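Local coordinates for calcium uptake protein 2, mitochondrial (Homo sapiens, PDB 6LB7) that probably senses calcium through EF-hands and regulates calcium uptake into mitochondria, at residues 189-194 / 208-213; 160-165 / 169-174. One frame throughout, in Å; residues are numbered along the deposited sequence.

After an N-terminal region of short helices and strands, the chain passes through the calcium-binding EF-hand, helices 99-108 and 118-129. Contact 2 then closes a short loop, with three residues between its segments: the end of helix 157-163 comes back to the segment leading through strand 171-172 into helix 173-196. Further on, contact 1 closes a longer loop of 13 residues, bringing the far part of helix 173-196 against helix 204-211. The two loops lie in series, neither enclosing nor crossing the other. Helix 173-196 is common to both, so it carries the chain from the EF-hand region to the C-terminal helices; the contact centres are about 32 Å apart, on opposite sides of the chain's centre.

Contact 1 of 2, residues 189-194 / 208-213; sequences EMEFLQ and AEWLLF
Two consecutive helices, 173-196 and 204-211, joined by a short loop, are linked here by a single polar pair, E191 and W210. The indole N-H of W210 is donated to the carboxylate of E191, with NE1 of W210 2.9 Å from OE1 of E191 and an N-H...O angle of 165°, so the bond is nearly straight. The oxygen lies close to the plane of the indole, at the pyrrole edge. On the acceptor side the geometry is different: NE1 approaches OE1 from well above the carboxylate plane, 66° out of it, and the two flat groups stand almost perpendicular. The side chain of W210 reaches across because its CG is anti to the backbone N (chi1 170°), which sends the ring out from its helix. E191 meets it with a chain extended beyond CG. Its aliphatic base adds a looser touch, CB of E191 lying 4.1 Å from CD1 of W210. The helices stay well apart even at this point, with 7.8 Å between the CA atoms of E191 and W210.

Both residues are buried, so the hydrogen bond satisfies the indole nitrogen inside the protein and ties one carboxylate oxygen to a neutral donor. The other oxygen, OE2, forms salt bridges with R318 and R321 near the C-terminal end of the chain, which probably favour the ionised carboxylate. R318 also makes a cation-pi contact with W210 and donates to its carbonyl oxygen, while F195, F207 and F242 meet the indole ring. Small as its shared surface is, the E191-W210 bond belongs to a buried aromatic and charged cluster where helices 173-196, 204-211, 239-249 and 308-320 come together within this largely helical EF-hand protein.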
ATOM      1  N   GLU B 189       9.625 -23.939  -7.953  1.00 10.88           N
ATOM      2  CA  GLU B 189      10.019 -25.324  -8.202  1.00 10.96           C
ATOM      3  C   GLU B 189      11.530 -25.456  -8.266  1.00 10.90           C
ATOM      4  O   GLU B 189      12.103 -26.447  -7.799  1.00 12.00           O
ATOM      5  CB  GLU B 189       9.375 -25.833  -9.501  1.00 10.94           C
ATOM      6  CG  GLU B 189       7.864 -26.044  -9.374  1.00 15.23           C
ATOM      7  CD  GLU B 189       7.198 -26.482 -10.662  1.00 17.23           C
ATOM      8  OE1 GLU B 189       7.871 -26.558 -11.703  1.00 23.99           O
ATOM      9  OE2 GLU B 189       5.982 -26.741 -10.613  1.00 14.26           O
ATOM     10  N   MET B 190      12.201 -24.467  -8.840  1.00  9.54           N
ATOM     11  CA  MET B 190      13.651 -24.565  -8.945  1.00  9.53           C
ATOM     12  C   MET B 190      14.311 -24.445  -7.577  1.00 16.52           C
ATOM     13  O   MET B 190      15.222 -25.212  -7.246  1.00  9.72           O
ATOM     14  CB  MET B 190      14.153 -23.497  -9.895  1.00  9.42           C
ATOM     15  CG  MET B 190      15.592 -23.611 -10.213  1.00 23.36           C
ATOM     16  SD  MET B 190      15.940 -22.546 -11.619  1.00 23.98           S
ATOM     17  CE  MET B 190      17.442 -23.316 -12.190  1.00 16.96           C
ATOM     18  N   GLU B 191      13.860 -23.487  -6.761  1.00 11.47           N
ATOM     19  CA  GLU B 191      14.396 -23.369  -5.408  1.00 13.18           C
ATOM     20  C   GLU B 191      14.063 -24.599  -4.570  1.00 11.78           C
ATOM     21  O   GLU B 191      14.889 -25.054  -3.777  1.00 12.79           O
ATOM     22  CB  GLU B 191      13.870 -22.096  -4.739  1.00 11.88           C
ATOM     23  CG  GLU B 191      14.459 -20.838  -5.372  1.00 11.37           C
ATOM     24  CD  GLU B 191      14.193 -19.584  -4.571  1.00 16.89           C
ATOM     25  OE1 GLU B 191      13.111 -19.480  -3.937  1.00 12.67           O
ATOM     26  OE2 GLU B 191      15.084 -18.706  -4.561  1.00 19.67           O
ATOM     27  N   PHE B 192      12.871 -25.160  -4.734  1.00 11.19           N
ATOM     28  CA  PHE B 192      12.543 -26.369  -3.987  1.00 14.53           C
ATOM     29  C   PHE B 192      13.585 -27.458  -4.213  1.00 17.41           C
ATOM     30  O   PHE B 192      14.109 -28.031  -3.262  1.00 11.51           O
ATOM     31  CB  PHE B 192      11.173 -26.893  -4.385  1.00 11.29           C
ATOM     32  CG  PHE B 192      10.767 -28.128  -3.619  1.00 12.49           C
ATOM     33  CD1 PHE B 192      11.013 -29.398  -4.132  1.00 11.62           C
ATOM     34  CD2 PHE B 192      10.157 -28.011  -2.375  1.00 11.77           C
ATOM     35  CE1 PHE B 192      10.642 -30.533  -3.417  1.00 21.34           C
ATOM     36  CE2 PHE B 192       9.776 -29.129  -1.667  1.00 12.06           C
ATOM     37  CZ  PHE B 192      10.018 -30.395  -2.184  1.00 14.85           C
ATOM     38  N   LEU B 193      13.890 -27.769  -5.478  1.00 12.08           N
ATOM     39  CA  LEU B 193      14.853 -28.839  -5.732  1.00 13.05           C
ATOM     40  C   LEU B 193      16.271 -28.430  -5.368  1.00 12.20           C
ATOM     41  O   LEU B 193      17.072 -29.278  -4.955  1.00 12.38           O
ATOM     42  CB  LEU B 193      14.780 -29.275  -7.183  1.00 17.51           C
ATOM     43  CG  LEU B 193      13.574 -30.204  -7.340  1.00 32.09           C
ATOM     44  CD1 LEU B 193      13.209 -30.349  -8.810  1.00 32.55           C
ATOM     45  CD2 LEU B 193      13.854 -31.565  -6.673  1.00 28.96           C
ATOM     46  N   GLN B 194      16.598 -27.144  -5.513  1.00 12.18           N
ATOM     47  CA  GLN B 194      17.910 -26.668  -5.089  1.00 15.04           C
ATOM     48  C   GLN B 194      18.130 -26.935  -3.601  1.00 12.47           C
ATOM     49  O   GLN B 194      19.164 -27.474  -3.193  1.00 14.49           O
ATOM     50  CB  GLN B 194      18.033 -25.167  -5.416  1.00 12.06           C
ATOM     51  CG  GLN B 194      19.347 -24.530  -5.105  1.00 13.60           C
ATOM     52  CD  GLN B 194      20.495 -25.161  -5.820  1.00 30.38           C
ATOM     53  OE1 GLN B 194      20.382 -25.640  -6.836  1.00 34.80           O
ATOM     54  NE2 GLN B 194      21.597 -25.173  -5.272  1.00 20.03           N
ATOM     55  N   ALA B 208      14.475 -24.661   6.296  1.00 13.15           N
ATOM     56  CA  ALA B 208      15.128 -23.623   7.085  1.00 13.94           C
ATOM     57  C   ALA B 208      16.302 -23.016   6.326  1.00 13.31           C
ATOM     58  O   ALA B 208      16.500 -21.798   6.355  1.00 12.58           O
ATOM     59  CB  ALA B 208      15.591 -24.192   8.426  1.00 13.46           C
ATOM     60  N   GLU B 209      17.092 -23.850   5.637  1.00 14.11           N
ATOM     61  CA  GLU B 209      18.204 -23.324   4.841  1.00 16.77           C
ATOM     62  C   GLU B 209      17.717 -22.395   3.747  1.00 14.88           C
ATOM     63  O   GLU B 209      18.329 -21.347   3.501  1.00 12.21           O
ATOM     64  CB  GLU B 209      19.003 -24.453   4.201  1.00 16.32           C
ATOM     65  CG  GLU B 209      19.813 -25.306   5.124  1.00 38.34           C
ATOM     66  CD  GLU B 209      20.327 -26.529   4.395  1.00 50.21           C
ATOM     67  OE1 GLU B 209      20.591 -27.554   5.047  1.00 49.12           O
ATOM     68  OE2 GLU B 209      20.428 -26.473   3.147  1.00 58.13           O
ATOM     69  N   TRP B 210      16.642 -22.776   3.044  1.00 12.32           N
ATOM     70  CA  TRP B 210      16.046 -21.850   2.084  1.00 15.06           C
ATOM     71  C   TRP B 210      15.632 -20.548   2.771  1.00 13.22           C
ATOM     72  O   TRP B 210      15.934 -19.447   2.297  1.00 14.26           O
ATOM     73  CB  TRP B 210      14.836 -22.509   1.408  1.00 11.95           C
ATOM     74  CG  TRP B 210      14.040 -21.542   0.586  1.00 11.69           C
ATOM     75  CD1 TRP B 210      14.286 -21.162  -0.719  1.00 11.46           C
ATOM     76  CD2 TRP B 210      12.854 -20.840   0.990  1.00 11.69           C
ATOM     77  NE1 TRP B 210      13.333 -20.270  -1.132  1.00 11.31           N
ATOM     78  CE2 TRP B 210      12.443 -20.058  -0.104  1.00 11.44           C
ATOM     79  CE3 TRP B 210      12.110 -20.790   2.176  1.00 11.90           C
ATOM     80  CZ2 TRP B 210      11.321 -19.219  -0.048  1.00 18.32           C
ATOM     81  CZ3 TRP B 210      10.988 -19.951   2.232  1.00 11.86           C
ATOM     82  CH2 TRP B 210      10.607 -19.180   1.123  1.00 15.28           C
ATOM     83  N   LEU B 211      14.941 -20.657   3.908  1.00 13.14           N
ATOM     84  CA  LEU B 211      14.346 -19.472   4.526  1.00 17.98           C
ATOM     85  C   LEU B 211      15.415 -18.484   4.978  1.00 17.38           C
ATOM     86  O   LEU B 211      15.219 -17.269   4.889  1.00 12.17           O
ATOM     87  CB  LEU B 211      13.463 -19.896   5.705  1.00 17.58           C
ATOM     88  CG  LEU B 211      12.688 -18.845   6.503  1.00 17.87           C
ATOM     89  CD1 LEU B 211      11.660 -18.197   5.648  1.00 12.49           C
ATOM     90  CD2 LEU B 211      12.013 -19.489   7.714  1.00 18.89           C
ATOM     91  N   LEU B 212      16.549 -18.988   5.457  1.00 11.38           N
ATOM     92  CA  LEU B 212      17.627 -18.194   6.023  1.00 19.22           C
ATOM     93  C   LEU B 212      18.721 -17.887   5.010  1.00 21.50           C
ATOM     94  O   LEU B 212      19.746 -17.315   5.374  1.00 21.48           O
ATOM     95  CB  LEU B 212      18.237 -18.934   7.233  1.00 11.82           C
ATOM     96  CG  LEU B 212      17.309 -19.105   8.439  1.00 17.65           C
ATOM     97  CD1 LEU B 212      17.903 -20.074   9.454  1.00 12.50           C
ATOM     98  CD2 LEU B 212      17.077 -17.744   9.067  1.00 20.95           C
ATOM     99  N   PHE B 213      18.525 -18.255   3.749  1.00 19.94           N
ATOM    100  CA  PHE B 213      19.606 -18.173   2.773  1.00 21.61           C
ATOM    101  C   PHE B 213      20.102 -16.743   2.564  1.00 16.04           C
ATOM    102  O   PHE B 213      21.293 -16.541   2.311  1.00 19.35           O
ATOM    103  CB  PHE B 213      19.141 -18.771   1.458  1.00 19.62           C
ATOM    104  CG  PHE B 213      20.251 -19.009   0.475  1.00 21.25           C
ATOM    105  CD1 PHE B 213      21.203 -19.973   0.714  1.00 18.61           C
ATOM    106  CD2 PHE B 213      20.328 -18.269  -0.687  1.00 20.89           C
ATOM    107  CE1 PHE B 213      22.221 -20.196  -0.190  1.00 26.75           C
ATOM    108  CE2 PHE B 213      21.353 -18.492  -1.602  1.00 26.80           C
ATOM    109  CZ  PHE B 213      22.289 -19.451  -1.359  1.00 23.10           C
TER

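Contact 2 of 2, residues 160-165 / 169-174; sequences MRFFGK and RKLHYK
A main-chain hydrogen bond from R169 N to F163 O, 2.9 Å long, closes the turn between helix 157-163 and the segment that leads into helix 173-196. This helix-loop-helix unit resembles an EF-hand with a degenerate loop: its short, weakly bonded strand 171-172 pairs antiparallel with strand 115-116 of the calcium-binding EF-hand, with backbone bonds between L171 and I116, as in paired EF-hands. A second polar contact comes from the guanidinium of R169, whose chain, extended from CG to NE, runs past the C-terminal end of helix 157-163. NH1 of R169 lies next to F162 O, which is at the guanidinium edge, but the modelled bond is implausibly short and strongly bent, so its details are doubtful. R161 O lies over a face of the same group, 3.8 Å from NH1 of R169, and E175 of helix 173-196 touches the R169 side chain. G164, with positive phi, ends the helix beside this turn.

The backbone approach continues next to the hydrogen bond, where F163 CA makes a weak C-H...O contact with R169 O at 3.5 Å. That oxygen also sits at the edge of the F163 ring, near its plane, 3.7 Å from F163 CD2.

Beyond the polar turn, L171 packs against both phenylalanines. Chi1 of 179° sets CG of L171 opposite its backbone N, and chi2 of 61° then places CD2 over one face of the F162 ring in a CH-pi contact, 3.8 Å from the centroid. F179 meets the F162 ring edge-to-face, and F176 touches L171, so helix 173-196 contributes to the same apolar cluster. L171 CB comes within 4.1 Å of F163 CE2, and F162 CB rests over the centre of the F163 ring, 3.4 Å above its plane.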
ATOM      1  N   MET B 160       9.945 -11.470 -28.089  1.00 25.55           N
ATOM      2  CA  MET B 160       9.540 -12.561 -28.978  1.00 32.44           C
ATOM      3  C   MET B 160       8.315 -13.293 -28.448  1.00 26.33           C
ATOM      4  O   MET B 160       7.337 -13.503 -29.176  1.00 30.88           O
ATOM      5  CB  MET B 160      10.681 -13.563 -29.136  1.00 46.82           C
ATOM      6  CG  MET B 160      11.920 -13.017 -29.777  1.00 64.41           C
ATOM      7  SD  MET B 160      11.662 -12.927 -31.546  1.00 89.08           S
ATOM      8  CE  MET B 160      10.637 -14.373 -31.803  1.00 85.84           C
ATOM      9  N   ARG B 161       8.387 -13.740 -27.192  1.00 24.15           N
ATOM     10  CA  ARG B 161       7.298 -14.505 -26.599  1.00 33.36           C
ATOM     11  C   ARG B 161       5.998 -13.708 -26.592  1.00 32.18           C
ATOM     12  O   ARG B 161       4.922 -14.250 -26.869  1.00 37.54           O
ATOM     13  CB  ARG B 161       7.701 -14.915 -25.183  1.00 27.47           C
ATOM     14  CG  ARG B 161       6.616 -15.343 -24.267  1.00 30.52           C
ATOM     15  CD  ARG B 161       6.000 -16.629 -24.629  1.00 29.50           C
ATOM     16  NE  ARG B 161       5.867 -17.432 -23.591  1.00 43.47           N
ATOM     17  CZ  ARG B 161       4.811 -17.797 -23.166  1.00 58.09           C
ATOM     18  NH1 ARG B 161       3.784 -17.424 -23.681  1.00 62.63           N
ATOM     19  NH2 ARG B 161       4.780 -18.526 -22.215  1.00 63.36           N
ATOM     20  N   PHE B 162       6.078 -12.406 -26.323  1.00 24.66           N
ATOM     21  CA  PHE B 162       4.882 -11.588 -26.165  1.00 24.37           C
ATOM     22  C   PHE B 162       4.382 -11.031 -27.493  1.00 27.18           C
ATOM     23  O   PHE B 162       3.168 -10.970 -27.716  1.00 31.21           O
ATOM     24  CB  PHE B 162       5.147 -10.430 -25.186  1.00 20.38           C
ATOM     25  CG  PHE B 162       5.401 -10.876 -23.751  1.00 28.83           C
ATOM     26  CD1 PHE B 162       4.914 -12.095 -23.288  1.00 27.23           C
ATOM     27  CD2 PHE B 162       6.126 -10.072 -22.873  1.00 27.64           C
ATOM     28  CE1 PHE B 162       5.151 -12.515 -21.977  1.00 26.84           C
ATOM     29  CE2 PHE B 162       6.365 -10.483 -21.551  1.00 32.43           C
ATOM     30  CZ  PHE B 162       5.877 -11.708 -21.104  1.00 29.01           C
ATOM     31  N   PHE B 163       5.287 -10.625 -28.388  1.00 27.00           N
ATOM     32  CA  PHE B 163       4.888  -9.844 -29.553  1.00 27.91           C
ATOM     33  C   PHE B 163       5.358 -10.367 -30.913  1.00 35.86           C
ATOM     34  O   PHE B 163       5.054  -9.730 -31.924  1.00 36.20           O
ATOM     35  CB  PHE B 163       5.366  -8.393 -29.388  1.00 28.83           C
ATOM     36  CG  PHE B 163       5.157  -7.842 -28.000  1.00 24.70           C
ATOM     37  CD1 PHE B 163       6.232  -7.439 -27.226  1.00 24.08           C
ATOM     38  CD2 PHE B 163       3.883  -7.758 -27.458  1.00 20.74           C
ATOM     39  CE1 PHE B 163       6.033  -6.934 -25.937  1.00 20.22           C
ATOM     40  CE2 PHE B 163       3.681  -7.268 -26.163  1.00 27.13           C
ATOM     41  CZ  PHE B 163       4.759  -6.857 -25.406  1.00 25.87           C
ATOM     42  N   GLY B 164       6.067 -11.491 -30.985  1.00 36.34           N
ATOM     43  CA  GLY B 164       6.648 -11.920 -32.249  1.00 39.46           C
ATOM     44  C   GLY B 164       7.784 -10.999 -32.679  1.00 53.14           C
ATOM     45  O   GLY B 164       8.099 -10.005 -32.029  1.00 61.79           O
ATOM     46  N   LYS B 165       8.388 -11.335 -33.825  1.00 52.44           N
ATOM     47  CA  LYS B 165       9.650 -10.664 -34.134  1.00 61.51           C
ATOM     48  C   LYS B 165       9.441  -9.228 -34.608  1.00 66.09           C
ATOM     49  O   LYS B 165      10.207  -8.329 -34.233  1.00 60.46           O
ATOM     50  CB  LYS B 165      10.432 -11.464 -35.174  1.00 70.11           C
ATOM     51  CG  LYS B 165      10.934 -12.724 -34.659  1.00 79.79           C
ATOM     52  CD  LYS B 165       9.904 -13.640 -34.149  1.00 89.56           C
ATOM     53  CE  LYS B 165       8.756 -13.615 -34.932  1.00 98.26           C
ATOM     54  NZ  LYS B 165       7.633 -14.321 -34.375  1.00103.80           N
ATOM     55  N   ARG B 169       2.270  -9.609 -32.814  1.00 37.64           N
ATOM     56  CA  ARG B 169       1.295 -10.161 -31.885  1.00 35.46           C
ATOM     57  C   ARG B 169       1.018  -9.177 -30.753  1.00 31.21           C
ATOM     58  O   ARG B 169       1.838  -8.314 -30.431  1.00 27.20           O
ATOM     59  CB  ARG B 169       1.810 -11.499 -31.338  1.00 46.87           C
ATOM     60  CG  ARG B 169       0.786 -12.357 -30.589  1.00 62.08           C
ATOM     61  CD  ARG B 169       1.468 -13.584 -29.978  1.00 70.30           C
ATOM     62  NE  ARG B 169       0.737 -14.157 -28.845  1.00 74.14           N
ATOM     63  CZ  ARG B 169       0.791 -13.683 -27.601  1.00 73.86           C
ATOM     64  NH1 ARG B 169       1.520 -12.606 -27.333  1.00 62.37           N
ATOM     65  NH2 ARG B 169       0.104 -14.273 -26.624  1.00 76.03           N
ATOM     66  N   LYS B 170      -0.169  -9.291 -30.167  1.00 28.18           N
ATOM     67  CA  LYS B 170      -0.560  -8.474 -29.031  1.00 32.49           C
ATOM     68  C   LYS B 170      -0.850  -9.392 -27.849  1.00 39.52           C
ATOM     69  O   LYS B 170      -1.369 -10.499 -28.029  1.00 34.39           O
ATOM     70  CB  LYS B 170      -1.767  -7.607 -29.393  1.00 38.50           C
ATOM     71  CG  LYS B 170      -1.681  -7.059 -30.830  1.00 49.21           C
ATOM     72  CD  LYS B 170      -2.441  -5.759 -31.029  1.00 54.12           C
ATOM     73  CE  LYS B 170      -2.949  -5.597 -32.470  1.00 58.53           C
ATOM     74  NZ  LYS B 170      -4.428  -5.782 -32.592  1.00 58.64           N
ATOM     75  N   LEU B 171      -0.509  -8.938 -26.638  1.00 31.74           N
ATOM     76  CA  LEU B 171      -0.559  -9.771 -25.435  1.00 25.75           C
ATOM     77  C   LEU B 171      -1.832  -9.458 -24.644  1.00 24.38           C
ATOM     78  O   LEU B 171      -1.997  -8.353 -24.119  1.00 24.34           O
ATOM     79  CB  LEU B 171       0.695  -9.550 -24.584  1.00 22.11           C
ATOM     80  CG  LEU B 171       0.846 -10.305 -23.263  1.00 22.06           C
ATOM     81  CD1 LEU B 171       0.855 -11.799 -23.515  1.00 24.57           C
ATOM     82  CD2 LEU B 171       2.133  -9.890 -22.536  1.00 25.34           C
ATOM     83  N   HIS B 172      -2.727 -10.435 -24.557  1.00 25.17           N
ATOM     84  CA  HIS B 172      -3.960 -10.279 -23.801  1.00 24.51           C
ATOM     85  C   HIS B 172      -3.707 -10.618 -22.338  1.00 27.23           C
ATOM     86  O   HIS B 172      -2.670 -11.183 -21.977  1.00 25.77           O
ATOM     87  CB  HIS B 172      -5.057 -11.164 -24.393  1.00 30.47           C
ATOM     88  CG  HIS B 172      -5.397 -10.810 -25.806  1.00 32.57           C
ATOM     89  ND1 HIS B 172      -6.547 -10.128 -26.147  1.00 35.87           N
ATOM     90  CD2 HIS B 172      -4.714 -11.001 -26.961  1.00 40.68           C
ATOM     91  CE1 HIS B 172      -6.570  -9.939 -27.455  1.00 38.85           C
ATOM     92  NE2 HIS B 172      -5.466 -10.453 -27.971  1.00 38.70           N
ATOM     93  N   TYR B 173      -4.666 -10.266 -21.476  1.00 17.08           N
ATOM     94  CA  TYR B 173      -4.413 -10.426 -20.050  1.00 20.20           C
ATOM     95  C   TYR B 173      -4.218 -11.889 -19.675  1.00 34.55           C
ATOM     96  O   TYR B 173      -3.386 -12.211 -18.813  1.00 26.53           O
ATOM     97  CB  TYR B 173      -5.534  -9.827 -19.211  1.00 20.40           C
ATOM     98  CG  TYR B 173      -5.253 -10.046 -17.750  1.00 25.13           C
ATOM     99  CD1 TYR B 173      -4.060  -9.575 -17.179  1.00 15.72           C
ATOM    100  CD2 TYR B 173      -6.145 -10.752 -16.939  1.00 22.20           C
ATOM    101  CE1 TYR B 173      -3.772  -9.793 -15.837  1.00 21.36           C
ATOM    102  CE2 TYR B 173      -5.871 -10.970 -15.608  1.00 28.71           C
ATOM    103  CZ  TYR B 173      -4.675 -10.486 -15.060  1.00 24.85           C
ATOM    104  OH  TYR B 173      -4.403 -10.700 -13.736  1.00 26.22           O
ATOM    105  N   LYS B 174      -4.975 -12.796 -20.294  1.00 28.60           N
ATOM    106  CA  LYS B 174      -4.894 -14.167 -19.801  1.00 27.40           C
ATOM    107  C   LYS B 174      -3.551 -14.804 -20.134  1.00 18.52           C
ATOM    108  O   LYS B 174      -3.046 -15.600 -19.339  1.00 25.00           O
ATOM    109  CB  LYS B 174      -6.078 -14.991 -20.307  1.00 34.19           C
ATOM    110  CG  LYS B 174      -5.890 -15.743 -21.589  1.00 42.86           C
ATOM    111  CD  LYS B 174      -7.193 -16.496 -21.930  1.00 54.25           C
ATOM    112  CE  LYS B 174      -7.091 -17.222 -23.260  1.00 51.89           C
ATOM    113  NZ  LYS B 174      -8.368 -17.822 -23.724  1.00 50.21           N
TER